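Local coordinates for uncharacterized protein (Bacteroides eggerthii DSM 20697, PDB 4ECO) that is of unknown function but folds as a leucine-rich repeat solenoid, a scaffold that in this family commonly binds other proteins, at residues Ala34-Trp39 against Trp60-Glu65; Ser526-Gln531 against Phe541-Gln546; Thr554-Pro559 against Asp577-Asn582. One frame throughout, in Å; residues are numbered along the deposited sequence.

Along the chain the three contacts follow in series, one near the start of the leucine-rich repeat solenoid and two near its end. Interaction 1 joins helix 27-41 to the loop before strand 75-77; its centre lies about 72 Å from that of interaction 2 and 79 Å from that of interaction 3, on the opposite side of the chain's centre. Interactions 2 and 3 have centres about 10 Å apart and occupy successive coils around the parallel strands 517-519, 540-542, 570-572 and 591-593. They meet directly: E557 OE1 lies 2.8 Å from F528 N, a probable hydrogen bond, and P559 CD packs on F528 CE2. They thus share one hydrophobic core of adjoining repeats; interaction 1 stands apart.

Interaction 1: Ala34-Trp39 against Trp60-Glu65; sequences ALKEIW and WNFNKE
W39 touches both W60 and F62, and the three rings form an aromatic cluster between helix 27-41 and the loop that follows it. F62 presents its edge to the face of W39: CE2 stands 3.4 Å above the indole plane, displaced toward the rim. The planes of these two rings meet at 60°, which identifies an edge-to-face (T-shaped) pair. W39 and W60 behave differently. Their planes lie within 13° of parallel, but the five-membered ring of W39 and the six-membered ring of W60 have centroids 5.5 Å apart, so the rings barely overlap; contact is made where W39 CD1 comes 3.5 Å from W60 CE3.

K36 adds an aliphatic lid to F62. Its chain bends at chi2 (67°), which carries CD over the phenyl face in a CH-pi contact, 3.9 Å from the ring centroid. The side chains of L35 and W60 cross at about a right angle, CD2 reaching CH2 at 3.9 Å, while L35 O lies at the indole edge, near CZ3. That oxygen also accepts the helical hydrogen bond from W39 N, at 2.9 Å.

Polar anchors outside the cluster fix the two indoles: W39 NE1 is hydrogen-bonded to N59 OD1, and W60 NE1 to P73 O. Further aromatics extend the cluster, W47 meeting both tryptophans edge-to-face and W69 meeting F62 in the same manner. The helix and tryptophan-rich loop precede strands 75-77 and 83-87, the first antiparallel pair of the repeat region, consistent with an N-terminal capping region. Strand 83-87 lies against the contact, V83 touching L35 and L86 touching W60, while helix 27-41 packs across the loop that leads to strand 75-77.

Interaction 2: Ser526-Gln531 against Phe541-Gln546; sequences SKFPTQ and FGIRNQ
Within the hydrophobic interior of a leucine-rich repeat coil, F528 and P529 on the returning loop meet F541 and I543 at the strand that begins the next coil. The two phenyl rings reach toward each other tip to tip, F528 CZ standing 3.4 Å from F541 CE1. Their planes are inclined by only 24°, yet the centroids are 5.4 Å apart; the rings are therefore slid past one another with little overlap, and this is not a full stack. F541 has CG anti to its backbone N (chi1 -162°), which sets CG toward the 526-531 loop.

I543 serves both loop residues with different branches. Its CG2 methyl touches F528 CE2 at 3.6 Å and also lies at the edge of the F541 ring, in that ring's plane, so one methyl fills the angle between the two phenylalanines. The other branch ends in CD1, which meets P529 tip to tip, 3.7 Å from CD.

F541, I543 and Q546 fall on the two leucines and the asparagine of the LxLxxN segment of the repeat consensus, with F541 and I543 at the inward-facing positions. Q546 acts accordingly: NE2 donates to L520 O and OE1 accepts from F525 N, both in the preceding coil. NE2 also donates to R544 O at 2.9 Å, from above the carbonyl plane. N576 of the next coil bonds in a related way, ND2 to I543 O and OD1 to Q546 N. Backbone hydrogen bonds tie G542 to I518 on one neighbouring strand, and F541 to Q570 and Q572 on the other. P529, the centre of an inverse gamma turn, brings its carbonyl oxygen to 3.8 Å from F541 CZ.

Interaction 3: Thr554-Pro559 against Asp577-Asn582; sequences TLREWP and DIRKVN
The indole of W558 is sandwiched: V581 CG1 lies on one face, 3.4 Å above the plane and over its centre, and CD of the adjoining P559 lies on the opposite face, nearer the rim. I578 CG2 fills a place at the ring's edge. The V581 contact qualifies as CH-pi, since CG1 stands only 11° off the normal of the five-membered ring.

L555 over I578 and W558 over V581 are equivalent pairs in two successive leucine-rich repeats; the touching parts, 555-558 and 577-581, run 9° from parallel. The side chains of L555 and I578 lie side by side, pointing the same way, with CG 3.8 Å from CD1. The backbones are joined by D577 N to L555 O, 2.9 Å, and by a weak bond from R579 N to R556 O, 3.3 Å.

On the outer side the guanidinium groups of R556 and R579 come close, R556 NE lying 3.2 Å from R579 NH2; both are donors, so this is no hydrogen bond. The planes are 59° apart, with R579 NE in the plane of the R556 group at its edge. D577 would moderate the like charges: its OD2 forms a salt bridge with R579 NH2 at 2.8 Å and a long one with R556 NE at 4.0 Å. Its other oxygen, OD1, is hydrogen-bonded to N599 of the following coil. W558 NE1 donates to E583 OE2, just beyond the second segment, while I578 CD1 lies 3.5 Å from L555 O.

Interaction 1: Ala34-Trp39 against Trp60-Glu65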
loop_
_atom_site.group_PDB
_atom_site.type_symbol
_atom_site.label_atom_id
_atom_site.label_comp_id
_atom_site.label_asym_id
_atom_site.label_seq_id
_atom_site.Cartn_x
_atom_site.Cartn_y
_atom_site.Cartn_z
ATOM N N ALA A 34 35.017 -20.786 3.058
ATOM C CA ALA A 34 33.975 -20.202 3.901
ATOM C C ALA A 34 32.597 -20.549 3.324
ATOM O O ALA A 34 31.739 -21.042 4.070
ATOM C CB ALA A 34 34.152 -18.697 4.019
ATOM N N LEU A 35 32.404 -20.382 1.988
ATOM C CA LEU A 35 31.152 -20.746 1.314
ATOM C C LEU A 35 30.772 -22.193 1.577
ATOM O O LEU A 35 29.631 -22.456 1.957
ATOM C CB LEU A 35 31.231 -20.530 -0.203
ATOM C CG LEU A 35 31.108 -19.103 -0.715
ATOM C CD1 LEU A 35 31.142 -19.090 -2.223
ATOM C CD2 LEU A 35 29.840 -18.439 -0.218
ATOM N N LYS A 36 31.734 -23.124 1.409
ATOM C CA LYS A 36 31.523 -24.557 1.623
ATOM C C LYS A 36 31.206 -24.841 3.121
ATOM O O LYS A 36 30.300 -25.628 3.424
ATOM C CB LYS A 36 32.752 -25.344 1.133
ATOM C CG LYS A 36 32.795 -26.831 1.473
ATOM C CD LYS A 36 31.751 -27.712 0.815
ATOM C CE LYS A 36 31.967 -29.118 1.324
ATOM N NZ LYS A 36 30.923 -30.050 0.838
ATOM N N GLU A 37 31.897 -24.148 4.034
ATOM C CA GLU A 37 31.669 -24.332 5.460
ATOM C C GLU A 37 30.246 -23.818 5.844
ATOM O O GLU A 37 29.550 -24.458 6.639
ATOM C CB GLU A 37 32.774 -23.635 6.261
ATOM C CG GLU A 37 32.951 -24.220 7.652
ATOM C CD GLU A 37 34.271 -23.901 8.325
ATOM O OE1 GLU A 37 35.329 -24.021 7.660
ATOM O OE2 GLU A 37 34.246 -23.584 9.539
ATOM N N ILE A 38 29.807 -22.707 5.220
ATOM C CA ILE A 38 28.472 -22.126 5.407
ATOM C C ILE A 38 27.424 -23.143 4.900
ATOM O O ILE A 38 26.477 -23.449 5.619
ATOM C CB ILE A 38 28.380 -20.742 4.695
ATOM C CG1 ILE A 38 29.093 -19.680 5.554
ATOM C CG2 ILE A 38 26.913 -20.332 4.391
ATOM C CD1 ILE A 38 29.542 -18.433 4.798
ATOM N N TRP A 39 27.624 -23.673 3.683
ATOM C CA TRP A 39 26.775 -24.683 3.040
ATOM C C TRP A 39 26.655 -25.917 3.953
ATOM O O TRP A 39 25.539 -26.323 4.264
ATOM C CB TRP A 39 27.373 -25.046 1.665
ATOM C CG TRP A 39 26.491 -25.893 0.795
ATOM C CD1 TRP A 39 25.414 -25.477 0.060
ATOM C CD2 TRP A 39 26.704 -27.267 0.448
ATOM N NE1 TRP A 39 24.907 -26.526 -0.678
ATOM C CE2 TRP A 39 25.702 -27.627 -0.487
ATOM C CE3 TRP A 39 27.673 -28.218 0.796
ATOM C CZ2 TRP A 39 25.624 -28.907 -1.038
ATOM C CZ3 TRP A 39 27.553 -29.502 0.287
ATOM C CH2 TRP A 39 26.538 -29.831 -0.616
ATOM N N TRP A 60 23.899 -25.378 -4.651
ATOM C CA TRP A 60 25.330 -25.198 -4.796
ATOM C C TRP A 60 25.982 -26.551 -5.129
ATOM O O TRP A 60 25.435 -27.617 -4.815
ATOM C CB TRP A 60 25.934 -24.593 -3.522
ATOM C CG TRP A 60 25.499 -23.182 -3.240
ATOM C CD1 TRP A 60 24.611 -22.434 -3.954
ATOM C CD2 TRP A 60 25.969 -22.340 -2.176
ATOM N NE1 TRP A 60 24.500 -21.175 -3.401
ATOM C CE2 TRP A 60 25.317 -21.094 -2.307
ATOM C CE3 TRP A 60 26.888 -22.514 -1.125
ATOM C CZ2 TRP A 60 25.526 -20.042 -1.405
ATOM C CZ3 TRP A 60 27.108 -21.464 -0.241
ATOM C CH2 TRP A 60 26.443 -20.244 -0.389
ATOM N N ASN A 61 27.116 -26.514 -5.804
ATOM C CA ASN A 61 27.813 -27.731 -6.170
ATOM C C ASN A 61 29.279 -27.511 -5.963
ATOM O O ASN A 61 29.825 -26.490 -6.429
ATOM C CB ASN A 61 27.490 -28.103 -7.605
ATOM C CG ASN A 61 28.081 -29.408 -8.004
ATOM O OD1 ASN A 61 29.202 -29.456 -8.494
ATOM N ND2 ASN A 61 27.350 -30.498 -7.793
ATOM N N PHE A 62 29.918 -28.436 -5.217
ATOM C CA PHE A 62 31.343 -28.341 -4.880
ATOM C C PHE A 62 32.109 -29.521 -5.502
ATOM O O PHE A 62 33.298 -29.722 -5.222
ATOM C CB PHE A 62 31.537 -28.246 -3.345
ATOM C CG PHE A 62 30.913 -26.997 -2.764
ATOM C CD1 PHE A 62 31.578 -25.775 -2.822
ATOM C CD2 PHE A 62 29.633 -27.027 -2.219
ATOM C CE1 PHE A 62 30.966 -24.611 -2.367
ATOM C CE2 PHE A 62 29.031 -25.860 -1.760
ATOM C CZ PHE A 62 29.698 -24.660 -1.843
ATOM N N ASN A 63 31.441 -30.247 -6.407
ATOM C CA ASN A 63 32.048 -31.334 -7.167
ATOM C C ASN A 63 32.680 -30.770 -8.470
ATOM O O ASN A 63 32.398 -31.221 -9.574
ATOM C CB ASN A 63 31.021 -32.421 -7.433
ATOM C CG ASN A 63 30.631 -33.186 -6.191
ATOM O OD1 ASN A 63 31.367 -33.227 -5.187
ATOM N ND2 ASN A 63 29.486 -33.857 -6.258
ATOM N N LYS A 64 33.513 -29.739 -8.300
ATOM C CA LYS A 64 34.275 -29.024 -9.320
ATOM C C LYS A 64 35.562 -28.510 -8.669
ATOM O O LYS A 64 35.690 -28.613 -7.448
ATOM C CB LYS A 64 33.440 -27.901 -9.967
ATOM C CG LYS A 64 32.920 -26.781 -9.077
ATOM C CD LYS A 64 31.567 -26.382 -9.601
ATOM C CE LYS A 64 31.176 -24.949 -9.384
ATOM N NZ LYS A 64 29.912 -24.640 -10.109
ATOM N N GLU A 65 36.519 -27.988 -9.458
ATOM C CA GLU A 65 37.789 -27.450 -8.960
ATOM C C GLU A 65 37.554 -26.334 -7.943
ATOM O O GLU A 65 36.574 -25.616 -8.061
ATOM C CB GLU A 65 38.650 -26.957 -10.125
ATOM C CG GLU A 65 39.359 -28.110 -10.810
ATOM C CD GLU A 65 40.499 -28.727 -10.019
ATOM O OE1 GLU A 65 41.049 -28.023 -9.143
ATOM O OE2 GLU A 65 40.884 -29.885 -10.312
#

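Interaction 2: Ser526-Gln531 against Phe541-Gln546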
loop_
_atom_site.group_PDB
_atom_site.type_symbol
_atom_site.label_atom_id
_atom_site.label_comp_id
_atom_site.label_asym_id
_atom_site.label_seq_id
_atom_site.Cartn_x
_atom_site.Cartn_y
_atom_site.Cartn_z
ATOM N N SER A 526 -37.672 9.485 -5.090
ATOM C CA SER A 526 -39.014 9.197 -5.617
ATOM C C SER A 526 -39.285 10.150 -6.794
ATOM O O SER A 526 -40.013 9.790 -7.738
ATOM C CB SER A 526 -40.071 9.313 -4.534
ATOM O OG SER A 526 -39.823 10.490 -3.789
ATOM N N LYS A 527 -38.632 11.346 -6.737
ATOM C CA LYS A 527 -38.587 12.399 -7.751
ATOM C C LYS A 527 -37.207 12.394 -8.354
ATOM O O LYS A 527 -36.225 12.557 -7.619
ATOM C CB LYS A 527 -38.927 13.785 -7.157
ATOM C CG LYS A 527 -39.099 14.882 -8.228
ATOM C CD LYS A 527 -38.689 16.275 -7.756
ATOM C CE LYS A 527 -39.770 17.040 -6.997
ATOM N NZ LYS A 527 -40.859 17.548 -7.888
ATOM N N PHE A 528 -37.116 12.225 -9.678
ATOM C CA PHE A 528 -35.842 12.115 -10.368
ATOM C C PHE A 528 -34.926 13.358 -10.186
ATOM O O PHE A 528 -35.312 14.472 -10.548
ATOM C CB PHE A 528 -36.038 11.853 -11.869
ATOM C CG PHE A 528 -34.840 11.154 -12.482
ATOM C CD1 PHE A 528 -33.685 11.864 -12.801
ATOM C CD2 PHE A 528 -34.849 9.778 -12.686
ATOM C CE1 PHE A 528 -32.565 11.207 -13.304
ATOM C CE2 PHE A 528 -33.737 9.130 -13.191
ATOM C CZ PHE A 528 -32.610 9.849 -13.513
ATOM N N PRO A 529 -33.679 13.159 -9.678
ATOM C CA PRO A 529 -32.741 14.291 -9.575
ATOM C C PRO A 529 -32.180 14.608 -10.966
ATOM O O PRO A 529 -31.180 14.032 -11.412
ATOM C CB PRO A 529 -31.677 13.787 -8.594
ATOM C CG PRO A 529 -31.681 12.306 -8.767
ATOM C CD PRO A 529 -33.052 11.894 -9.225
ATOM N N THR A 530 -32.882 15.483 -11.683
ATOM C CA THR A 530 -32.519 15.819 -13.051
ATOM C C THR A 530 -31.332 16.796 -13.118
ATOM O O THR A 530 -30.721 16.911 -14.178
ATOM C CB THR A 530 -33.747 16.408 -13.787
ATOM O OG1 THR A 530 -34.255 17.526 -13.054
ATOM C CG2 THR A 530 -34.872 15.388 -13.986
ATOM N N GLN A 531 -31.015 17.511 -12.014
ATOM C CA GLN A 531 -29.977 18.555 -11.963
ATOM C C GLN A 531 -28.628 18.090 -12.568
ATOM O O GLN A 531 -28.109 18.838 -13.404
ATOM C CB GLN A 531 -29.747 19.091 -10.537
ATOM C CG GLN A 531 -30.988 19.631 -9.852
ATOM C CD GLN A 531 -31.681 18.616 -8.978
ATOM O OE1 GLN A 531 -31.769 17.426 -9.297
ATOM N NE2 GLN A 531 -32.231 19.073 -7.857
ATOM N N PHE A 541 -24.630 7.874 -15.707
ATOM C CA PHE A 541 -25.603 8.135 -14.651
ATOM C C PHE A 541 -26.157 6.824 -14.096
ATOM O O PHE A 541 -26.612 5.974 -14.868
ATOM C CB PHE A 541 -26.756 9.009 -15.199
ATOM C CG PHE A 541 -27.582 9.686 -14.141
ATOM C CD1 PHE A 541 -28.640 9.020 -13.528
ATOM C CD2 PHE A 541 -27.294 10.985 -13.739
ATOM C CE1 PHE A 541 -29.395 9.643 -12.521
ATOM C CE2 PHE A 541 -28.050 11.614 -12.736
ATOM C CZ PHE A 541 -29.106 10.945 -12.143
ATOM N N GLY A 542 -26.113 6.682 -12.774
ATOM C CA GLY A 542 -26.603 5.510 -12.061
ATOM C C GLY A 542 -27.655 5.894 -11.042
ATOM O O GLY A 542 -27.437 6.812 -10.238
ATOM N N ILE A 543 -28.822 5.227 -11.106
ATOM C CA ILE A 543 -29.933 5.498 -10.203
ATOM C C ILE A 543 -30.679 4.163 -9.959
ATOM O O ILE A 543 -31.893 4.135 -9.771
ATOM C CB ILE A 543 -30.846 6.681 -10.705
ATOM C CG1 ILE A 543 -31.756 7.274 -9.596
ATOM C CG2 ILE A 543 -31.566 6.456 -12.069
ATOM C CD1 ILE A 543 -31.394 8.611 -9.228
ATOM N N ARG A 544 -29.912 3.062 -9.930
ATOM C CA ARG A 544 -30.414 1.718 -9.657
ATOM C C ARG A 544 -30.937 1.579 -8.217
ATOM O O ARG A 544 -30.527 2.337 -7.333
ATOM C CB ARG A 544 -29.300 0.692 -9.881
ATOM C CG ARG A 544 -29.166 0.142 -11.299
ATOM C CD ARG A 544 -28.198 -1.045 -11.358
ATOM N NE ARG A 544 -28.509 -2.042 -10.325
ATOM C CZ ARG A 544 -29.322 -3.079 -10.484
ATOM N NH1 ARG A 544 -29.889 -3.312 -11.658
ATOM N NH2 ARG A 544 -29.561 -3.898 -9.475
ATOM N N ASN A 545 -31.824 0.573 -8.000
ATOM C CA ASN A 545 -32.406 0.127 -6.719
ATOM C C ASN A 545 -32.790 1.268 -5.744
ATOM O O ASN A 545 -32.339 1.291 -4.596
ATOM C CB ASN A 545 -31.444 -0.833 -5.996
ATOM C CG ASN A 545 -31.156 -2.111 -6.735
ATOM O OD1 ASN A 545 -30.392 -2.141 -7.696
ATOM N ND2 ASN A 545 -31.746 -3.200 -6.295
ATOM N N GLN A 546 -33.686 2.170 -6.159
ATOM C CA GLN A 546 -34.159 3.231 -5.255
ATOM C C GLN A 546 -35.228 2.654 -4.309
ATOM O O GLN A 546 -36.228 2.100 -4.766
ATOM C CB GLN A 546 -34.703 4.454 -6.016
ATOM C CG GLN A 546 -33.693 5.126 -6.930
ATOM C CD GLN A 546 -32.471 5.600 -6.211
ATOM O OE1 GLN A 546 -32.510 6.553 -5.447
ATOM N NE2 GLN A 546 -31.354 4.964 -6.478
#

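Interaction 3: Thr554-Pro559 against Asp577-Asn582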
loop_
_atom_site.group_PDB
_atom_site.type_symbol
_atom_site.label_atom_id
_atom_site.label_comp_id
_atom_site.label_asym_id
_atom_site.label_seq_id
_atom_site.Cartn_x
_atom_site.Cartn_y
_atom_site.Cartn_z
ATOM N N THR A 554 -39.257 3.439 -4.736
ATOM C CA THR A 554 -39.607 4.864 -4.789
ATOM C C THR A 554 -39.562 5.479 -6.186
ATOM O O THR A 554 -40.400 6.334 -6.447
ATOM C CB THR A 554 -38.678 5.679 -3.880
ATOM O OG1 THR A 554 -37.312 5.345 -4.153
ATOM C CG2 THR A 554 -38.977 5.488 -2.399
ATOM N N LEU A 555 -38.604 5.086 -7.071
ATOM C CA LEU A 555 -38.470 5.735 -8.378
ATOM C C LEU A 555 -39.360 5.108 -9.446
ATOM O O LEU A 555 -39.103 4.008 -9.945
ATOM C CB LEU A 555 -37.025 5.768 -8.858
ATOM C CG LEU A 555 -36.715 6.699 -10.028
ATOM C CD1 LEU A 555 -36.956 8.164 -9.664
ATOM C CD2 LEU A 555 -35.293 6.492 -10.508
ATOM N N ARG A 556 -40.398 5.874 -9.816
ATOM C CA ARG A 556 -41.398 5.501 -10.809
ATOM C C ARG A 556 -41.290 6.418 -12.053
ATOM O O ARG A 556 -41.785 6.049 -13.128
ATOM C CB ARG A 556 -42.813 5.561 -10.182
ATOM C CG ARG A 556 -42.996 4.520 -9.061
ATOM C CD ARG A 556 -44.207 4.733 -8.189
ATOM N NE ARG A 556 -45.421 4.288 -8.864
ATOM C CZ ARG A 556 -46.647 4.676 -8.533
ATOM N NH1 ARG A 556 -46.833 5.535 -7.538
ATOM N NH2 ARG A 556 -47.698 4.228 -9.210
ATOM N N GLU A 557 -40.567 7.568 -11.904
ATOM C CA GLU A 557 -40.370 8.630 -12.892
ATOM C C GLU A 557 -39.135 8.399 -13.794
ATOM O O GLU A 557 -37.999 8.328 -13.316
ATOM C CB GLU A 557 -40.221 9.992 -12.154
ATOM C CG GLU A 557 -39.995 11.230 -13.021
ATOM C CD GLU A 557 -39.512 12.491 -12.318
ATOM O OE1 GLU A 557 -39.578 12.536 -11.067
ATOM O OE2 GLU A 557 -39.063 13.435 -13.018
ATOM N N TRP A 558 -39.369 8.378 -15.120
ATOM C CA TRP A 558 -38.300 8.300 -16.112
ATOM C C TRP A 558 -37.777 9.721 -16.354
ATOM O O TRP A 558 -38.591 10.636 -16.501
ATOM C CB TRP A 558 -38.791 7.643 -17.419
ATOM C CG TRP A 558 -37.826 7.792 -18.568
ATOM C CD1 TRP A 558 -37.777 8.817 -19.474
ATOM C CD2 TRP A 558 -36.716 6.930 -18.875
ATOM N NE1 TRP A 558 -36.714 8.641 -20.328
ATOM C CE2 TRP A 558 -36.056 7.483 -19.996
ATOM C CE3 TRP A 558 -36.237 5.720 -18.334
ATOM C CZ2 TRP A 558 -34.947 6.861 -20.590
ATOM C CZ3 TRP A 558 -35.149 5.099 -18.934
ATOM C CH2 TRP A 558 -34.507 5.678 -20.038
ATOM N N PRO A 559 -36.450 9.938 -16.433
ATOM C CA PRO A 559 -35.945 11.294 -16.698
ATOM C C PRO A 559 -36.176 11.713 -18.163
ATOM O O PRO A 559 -35.275 11.584 -19.013
ATOM C CB PRO A 559 -34.460 11.167 -16.367
ATOM C CG PRO A 559 -34.124 9.733 -16.745
ATOM C CD PRO A 559 -35.343 8.963 -16.308
ATOM N N ASP A 577 -39.187 1.104 -10.382
ATOM C CA ASP A 577 -40.559 0.907 -10.794
ATOM C C ASP A 577 -40.907 1.908 -11.902
ATOM O O ASP A 577 -41.986 2.512 -11.896
ATOM C CB ASP A 577 -41.504 1.025 -9.592
ATOM C CG ASP A 577 -42.901 0.474 -9.809
ATOM O OD1 ASP A 577 -43.133 -0.179 -10.867
ATOM O OD2 ASP A 577 -43.752 0.673 -8.916
ATOM N N ILE A 578 -39.997 2.044 -12.886
ATOM C CA ILE A 578 -40.166 2.956 -14.008
ATOM C C ILE A 578 -41.388 2.500 -14.812
ATOM O O ILE A 578 -41.604 1.302 -14.995
ATOM C CB ILE A 578 -38.878 3.091 -14.882
ATOM C CG1 ILE A 578 -37.643 3.481 -14.032
ATOM C CG2 ILE A 578 -39.068 4.057 -16.078
ATOM C CD1 ILE A 578 -37.746 4.757 -13.119
ATOM N N ARG A 579 -42.211 3.476 -15.214
ATOM C CA ARG A 579 -43.451 3.268 -15.941
ATOM C C ARG A 579 -43.284 3.656 -17.415
ATOM O O ARG A 579 -42.492 3.030 -18.109
ATOM C CB ARG A 579 -44.596 4.055 -15.277
ATOM C CG ARG A 579 -44.759 3.838 -13.778
ATOM C CD ARG A 579 -45.087 2.413 -13.417
ATOM N NE ARG A 579 -45.211 2.245 -11.971
ATOM C CZ ARG A 579 -46.111 1.464 -11.381
ATOM N NH1 ARG A 579 -46.978 0.766 -12.110
ATOM N NH2 ARG A 579 -46.155 1.376 -10.061
ATOM N N LYS A 580 -44.017 4.663 -17.887
ATOM C CA LYS A 580 -44.011 5.065 -19.291
ATOM C C LYS A 580 -42.795 5.944 -19.610
ATOM O O LYS A 580 -42.538 6.958 -18.942
ATOM C CB LYS A 580 -45.340 5.786 -19.658
ATOM C CG LYS A 580 -45.490 6.344 -21.086
ATOM C CD LYS A 580 -45.690 5.295 -22.189
ATOM C CE LYS A 580 -46.262 5.890 -23.466
ATOM N NZ LYS A 580 -45.362 6.890 -24.117
ATOM N N VAL A 581 -42.071 5.523 -20.672
ATOM C CA VAL A 581 -40.914 6.184 -21.258
ATOM C C VAL A 581 -41.398 6.727 -22.610
ATOM O O VAL A 581 -41.687 5.942 -23.524
ATOM C CB VAL A 581 -39.681 5.243 -21.353
ATOM C CG1 VAL A 581 -38.480 5.965 -21.947
ATOM C CG2 VAL A 581 -39.323 4.664 -19.988
ATOM N N ASN A 582 -41.565 8.061 -22.704
ATOM C CA ASN A 582 -42.126 8.706 -23.895
ATOM C C ASN A 582 -41.121 8.780 -25.022
ATOM O O ASN A 582 -41.460 8.354 -26.121
ATOM C CB ASN A 582 -42.678 10.121 -23.591
ATOM C CG ASN A 582 -43.880 10.173 -22.660
ATOM O OD1 ASN A 582 -44.797 9.333 -22.706
ATOM N ND2 ASN A 582 -43.922 11.196 -21.813
#